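Local coordinates for protein LBCATS-a (Synthetic construct, PDB 5EY5) that probably cleaves indole-3-glycerol phosphate to indole and glyceraldehyde 3-phosphate, as the alpha chain of a tryptophan synthase, at residues Arg38-Ala43 with Glu251-Phe256; Glu218-Val223 with Arg258-Ala263. All coordinates share one frame; numbering follows the deposited sequence.

Along the chain the segments run 38-43, 218-223, 251-256, 258-263, so the two contacts interlace rather than follow one another. They share helix 249-263, the last helix of a TIM barrel with eight parallel strands. Contact 1 sets its earlier turns against helix 30-42, which follows the first strand, whereas contact 2 sets its C-terminal turns against helix 217-224, which follows the seventh. The contacts lie about 14 Å apart, centre to centre, and meet where A43 O packs 3.5 Å from R261 CB. Helix 249-263 thus lies between the helices that follow strands one and seven, closing the ring around a barrel that holds sn-glycerol-3-phosphate.

Contact 1: Arg38-Ala43 with Glu251-Phe256; sequences RALVEA and EEVREF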
loop_
_atom_site.group_PDB
_atom_site.type_symbol
_atom_site.label_atom_id
_atom_site.label_comp_id
_atom_site.label_asym_id
_atom_site.label_seq_id
_atom_site.Cartn_x
_atom_site.Cartn_y
_atom_site.Cartn_z
ATOM N N ARG A 38 15.226 29.529 48.173
ATOM C CA ARG A 38 15.352 30.144 49.488
ATOM C C ARG A 38 14.637 29.306 50.539
ATOM O O ARG A 38 15.167 29.076 51.632
ATOM C CB ARG A 38 14.809 31.574 49.457
ATOM C CG ARG A 38 15.776 32.601 48.863
ATOM C CD ARG A 38 15.071 33.892 48.502
ATOM N NE ARG A 38 15.964 34.816 47.805
ATOM C CZ ARG A 38 15.561 35.879 47.114
ATOM N NH1 ARG A 38 14.266 36.163 47.017
ATOM N NH2 ARG A 38 16.453 36.660 46.516
ATOM N N ALA A 39 13.436 28.825 50.210
ATOM C CA ALA A 39 12.721 27.919 51.098
ATOM C C ALA A 39 13.525 26.652 51.359
ATOM O O ALA A 39 13.568 26.165 52.492
ATOM C CB ALA A 39 11.355 27.572 50.504
ATOM N N LEU A 40 14.166 26.103 50.322
ATOM C CA LEU A 40 14.902 24.850 50.476
ATOM C C LEU A 40 16.060 25.015 51.444
ATOM O O LEU A 40 16.310 24.140 52.285
ATOM C CB LEU A 40 15.415 24.364 49.115
ATOM C CG LEU A 40 14.363 23.862 48.127
ATOM C CD1 LEU A 40 15.031 23.515 46.804
ATOM C CD2 LEU A 40 13.630 22.668 48.724
ATOM N N VAL A 41 16.771 26.143 51.343
ATOM C CA VAL A 41 17.873 26.440 52.251
ATOM C C VAL A 41 17.365 26.538 53.681
ATOM O O VAL A 41 17.925 25.933 54.598
ATOM C CB VAL A 41 18.587 27.731 51.812
ATOM C CG1 VAL A 41 19.649 28.134 52.825
ATOM C CG2 VAL A 41 19.200 27.541 50.422
ATOM N N GLU A 42 16.295 27.312 53.891
ATOM C CA GLU A 42 15.722 27.456 55.224
ATOM C C GLU A 42 15.241 26.125 55.787
ATOM O O GLU A 42 15.141 25.966 57.013
ATOM C CB GLU A 42 14.571 28.455 55.182
ATOM C CG GLU A 42 14.984 29.819 54.664
ATOM C CD GLU A 42 16.088 30.442 55.500
ATOM O OE1 GLU A 42 15.769 31.220 56.428
ATOM O OE2 GLU A 42 17.274 30.139 55.238
ATOM N N ALA A 43 14.901 25.174 54.918
ATOM C CA ALA A 43 14.439 23.861 55.339
ATOM C C ALA A 43 15.578 22.881 55.597
ATOM O O ALA A 43 15.309 21.737 55.971
ATOM C CB ALA A 43 13.482 23.280 54.294
ATOM N N GLU A 251 4.897 26.561 50.717
ATOM C CA GLU A 251 4.632 25.923 52.005
ATOM C C GLU A 251 4.629 24.404 51.887
ATOM O O GLU A 251 5.164 23.712 52.759
ATOM C CB GLU A 251 3.302 26.413 52.577
ATOM N N GLU A 252 4.020 23.865 50.828
ATOM C CA GLU A 252 3.987 22.414 50.660
ATOM C C GLU A 252 5.391 21.866 50.472
ATOM O O GLU A 252 5.777 20.872 51.099
ATOM C CB GLU A 252 3.097 22.036 49.476
ATOM N N VAL A 253 6.182 22.520 49.625
ATOM C CA VAL A 253 7.565 22.095 49.434
ATOM C C VAL A 253 8.343 22.242 50.738
ATOM O O VAL A 253 9.051 21.323 51.167
ATOM C CB VAL A 253 8.216 22.883 48.281
ATOM C CG1 VAL A 253 9.713 22.754 48.334
ATOM C CG2 VAL A 253 7.694 22.387 46.944
ATOM N N ARG A 254 8.210 23.396 51.402
ATOM C CA ARG A 254 8.913 23.580 52.668
ATOM C C ARG A 254 8.511 22.519 53.686
ATOM O O ARG A 254 9.363 21.980 54.400
ATOM C CB ARG A 254 8.660 24.978 53.236
ATOM C CG ARG A 254 9.580 25.308 54.401
ATOM C CD ARG A 254 9.293 26.664 55.058
ATOM N NE ARG A 254 8.000 27.225 54.690
ATOM C CZ ARG A 254 7.847 28.306 53.931
ATOM N NH1 ARG A 254 8.912 28.947 53.469
ATOM N NH2 ARG A 254 6.626 28.755 53.650
ATOM N N GLU A 255 7.216 22.209 53.773
ATOM C CA GLU A 255 6.768 21.220 54.744
ATOM C C GLU A 255 7.314 19.844 54.403
ATOM O O GLU A 255 7.805 19.130 55.285
ATOM C CB GLU A 255 5.240 21.198 54.820
ATOM N N PHE A 256 7.265 19.467 53.120
ATOM C CA PHE A 256 7.767 18.156 52.718
ATOM C C PHE A 256 9.259 18.047 52.978
ATOM O O PHE A 256 9.738 17.035 53.508
ATOM C CB PHE A 256 7.458 17.899 51.240
ATOM C CG PHE A 256 7.910 16.542 50.753
ATOM C CD1 PHE A 256 8.803 16.431 49.701
ATOM C CD2 PHE A 256 7.440 15.382 51.350
ATOM C CE1 PHE A 256 9.230 15.190 49.257
ATOM C CE2 PHE A 256 7.858 14.134 50.903
ATOM C CZ PHE A 256 8.757 14.042 49.856
#
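Between segments 38-43 and 251-256 the nearest CA atoms are those of A39 and R254, 6.0 Å apart, with 38-43 at the C-terminal end of helix 30-42 and 251-256 inside helix 249-263. In this TIM barrel helix 30-42 follows the first strand, 18-24, and the final helix, 249-263, comes after strand 229-232 and the short helix 234-241, so the two meet where the barrel closes. The contact buries 197 Å², counting both sides, and has no hydrogen bond across it; the evidence is therefore for van der Waals packing, apolar on its inner side and bordered by an arginine on its outer side.

On the inner side L40 CD2 meets V253 CG1 at 3.9 Å, the two side chains running at a slant to each other. The CB of L40 points away from helix 249-263, but CG stands opposite the carbonyl carbon (chi1 -70°), and from there the CD2 branch returns to the valine. Around this pair, L40 also touches V257 and reaches the barrel wall at I48 of strand 48-51, while V253 packs on I236 and I240 of helix 234-241.

A43 comes just after helix 30-42, its N bonded to A39 O at 2.9 Å. Its methyl points at the other helix and lies 4.4 Å from R254 CG, with R254 O at a similar distance from A43 CB. R254 lies on the solvent-exposed side. Its chain leaves the helix extended, then makes a nearly eclipsed and so probably strained or loosely defined turn about the CG-CD bond (chi3 15°). This brings NE back over the residue's own CB and leaves NH1 4.1 Å from A39 CB, the methyl approaching the flat group obliquely.

Contact 2: Glu218-Val223 with Arg258-Ala263; sequences EQAAEV and RELREA
Of the two segments' CA atoms, those of A221 and A263 are nearest, 4.9 Å apart. The CA of A221 makes a CA-H...O contact with A263 O at 3.5 Å; the angle at the hydrogen is 136°, far from straight, which fits a weak interaction. A221 CB also lies 3.6 Å from A263 O. Beside it the two methyls meet, A221 CB to A263 CB at 4.2 Å, and A263 CB also faces A220 CB at 4.4 Å. A263 thus sets its methyl against two successive alanines, and these short side chains permit an axis separation of 8.4 Å.

One turn before A263, L260 adds a longer apolar arm: CD2 is the branch that reaches A220 CB, at 4.4 Å. The same side chain also touches V232 of strand 229-232, a residue of the sn-glycerol-3-phosphate pocket. Helix 217-224 follows the seventh strand of the TIM barrel and helix 249-263 comes after the eighth and the short helix 234-241; they lie side by side in its outer layer, running in similar directions at 32°.

In the next shell, A220 packs on I214 and V264, and A263 on P217. Helix 217-224 is fastened near its start by Q219, whose OE1 accepts a hydrogen bond from S215 N and whose NE2 donates to R186 O, R186 being another pocket residue. R261 anchors helix 249-263 through a salt bridge from NH1 to D46 OD2 and a hydrogen bond from NH2 to K17 O.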
loop_
_atom_site.group_PDB
_atom_site.type_symbol
_atom_site.label_atom_id
_atom_site.label_comp_id
_atom_site.label_asym_id
_atom_site.label_seq_id
_atom_site.Cartn_x
_atom_site.Cartn_y
_atom_site.Cartn_z
ATOM N N GLU A 218 10.465 8.002 55.025
ATOM C CA GLU A 218 10.945 6.684 55.438
ATOM C C GLU A 218 12.019 6.163 54.488
ATOM O O GLU A 218 13.029 5.600 54.925
ATOM C CB GLU A 218 9.778 5.697 55.532
ATOM N N GLN A 219 11.829 6.356 53.182
ATOM C CA GLN A 219 12.848 5.943 52.221
ATOM C C GLN A 219 14.102 6.792 52.344
ATOM O O GLN A 219 15.217 6.279 52.231
ATOM C CB GLN A 219 12.295 6.028 50.797
ATOM C CG GLN A 219 11.251 4.992 50.490
ATOM C CD GLN A 219 10.719 5.124 49.073
ATOM O OE1 GLN A 219 10.937 6.143 48.413
ATOM N NE2 GLN A 219 10.021 4.096 48.599
ATOM N N ALA A 220 13.940 8.107 52.534
ATOM C CA ALA A 220 15.105 8.964 52.692
ATOM C C ALA A 220 15.934 8.532 53.891
ATOM O O ALA A 220 17.173 8.548 53.840
ATOM C CB ALA A 220 14.668 10.419 52.829
ATOM N N ALA A 221 15.268 8.103 54.969
ATOM C CA ALA A 221 15.988 7.658 56.158
ATOM C C ALA A 221 16.763 6.379 55.884
ATOM O O ALA A 221 17.913 6.236 56.315
ATOM C CB ALA A 221 15.015 7.460 57.319
ATOM N N GLU A 222 16.146 5.435 55.172
ATOM C CA GLU A 222 16.847 4.213 54.793
ATOM C C GLU A 222 18.094 4.523 53.964
ATOM O O GLU A 222 19.167 3.956 54.206
ATOM C CB GLU A 222 15.885 3.286 54.045
ATOM C CG GLU A 222 14.588 3.025 54.819
ATOM C CD GLU A 222 13.539 2.262 54.016
ATOM O OE1 GLU A 222 13.919 1.418 53.177
ATOM O OE2 GLU A 222 12.329 2.507 54.229
ATOM N N VAL A 223 17.982 5.433 52.994
ATOM C CA VAL A 223 19.142 5.798 52.184
ATOM C C VAL A 223 20.218 6.453 53.041
ATOM O O VAL A 223 21.414 6.197 52.863
ATOM C CB VAL A 223 18.721 6.716 51.015
ATOM C CG1 VAL A 223 19.949 7.197 50.246
ATOM C CG2 VAL A 223 17.764 6.001 50.090
ATOM N N ARG A 258 11.061 19.658 55.077
ATOM C CA ARG A 258 11.384 19.593 56.495
ATOM C C ARG A 258 11.236 18.165 57.017
ATOM O O ARG A 258 12.037 17.713 57.847
ATOM C CB ARG A 258 10.506 20.572 57.275
ATOM N N GLU A 259 10.222 17.437 56.538
ATOM C CA GLU A 259 10.116 16.015 56.856
ATOM C C GLU A 259 11.346 15.268 56.365
ATOM O O GLU A 259 11.911 14.433 57.079
ATOM C CB GLU A 259 8.866 15.411 56.224
ATOM C CG GLU A 259 7.555 16.053 56.601
ATOM C CD GLU A 259 6.403 15.491 55.780
ATOM O OE1 GLU A 259 5.516 16.275 55.372
ATOM O OE2 GLU A 259 6.399 14.264 55.528
ATOM N N LEU A 260 11.765 15.553 55.131
ATOM C CA LEU A 260 12.944 14.893 54.588
ATOM C C LEU A 260 14.171 15.222 55.417
ATOM O O LEU A 260 15.039 14.365 55.624
ATOM C CB LEU A 260 13.164 15.310 53.132
ATOM C CG LEU A 260 12.067 15.081 52.093
ATOM C CD1 LEU A 260 12.464 15.700 50.748
ATOM C CD2 LEU A 260 11.744 13.599 51.954
ATOM N N ARG A 261 14.269 16.463 55.894
ATOM C CA ARG A 261 15.442 16.869 56.667
ATOM C C ARG A 261 15.501 16.138 58.004
ATOM O O ARG A 261 16.572 15.686 58.434
ATOM C CB ARG A 261 15.421 18.392 56.868
ATOM C CG ARG A 261 16.518 18.970 57.775
ATOM C CD ARG A 261 17.887 19.017 57.088
ATOM N NE ARG A 261 18.545 17.710 57.048
ATOM C CZ ARG A 261 19.729 17.480 56.485
ATOM N NH1 ARG A 261 20.395 18.470 55.899
ATOM N NH2 ARG A 261 20.242 16.256 56.487
ATOM N N GLU A 262 14.360 16.020 58.690
ATOM C CA GLU A 262 14.339 15.245 59.927
ATOM C C GLU A 262 14.671 13.784 59.662
ATOM O O GLU A 262 15.207 13.100 60.541
ATOM C CB GLU A 262 12.974 15.363 60.612
ATOM N N ALA A 263 14.383 13.298 58.452
ATOM C CA ALA A 263 14.653 11.906 58.110
ATOM C C ALA A 263 16.095 11.664 57.679
ATOM O O ALA A 263 16.658 10.611 57.985
ATOM C CB ALA A 263 13.698 11.444 57.005
#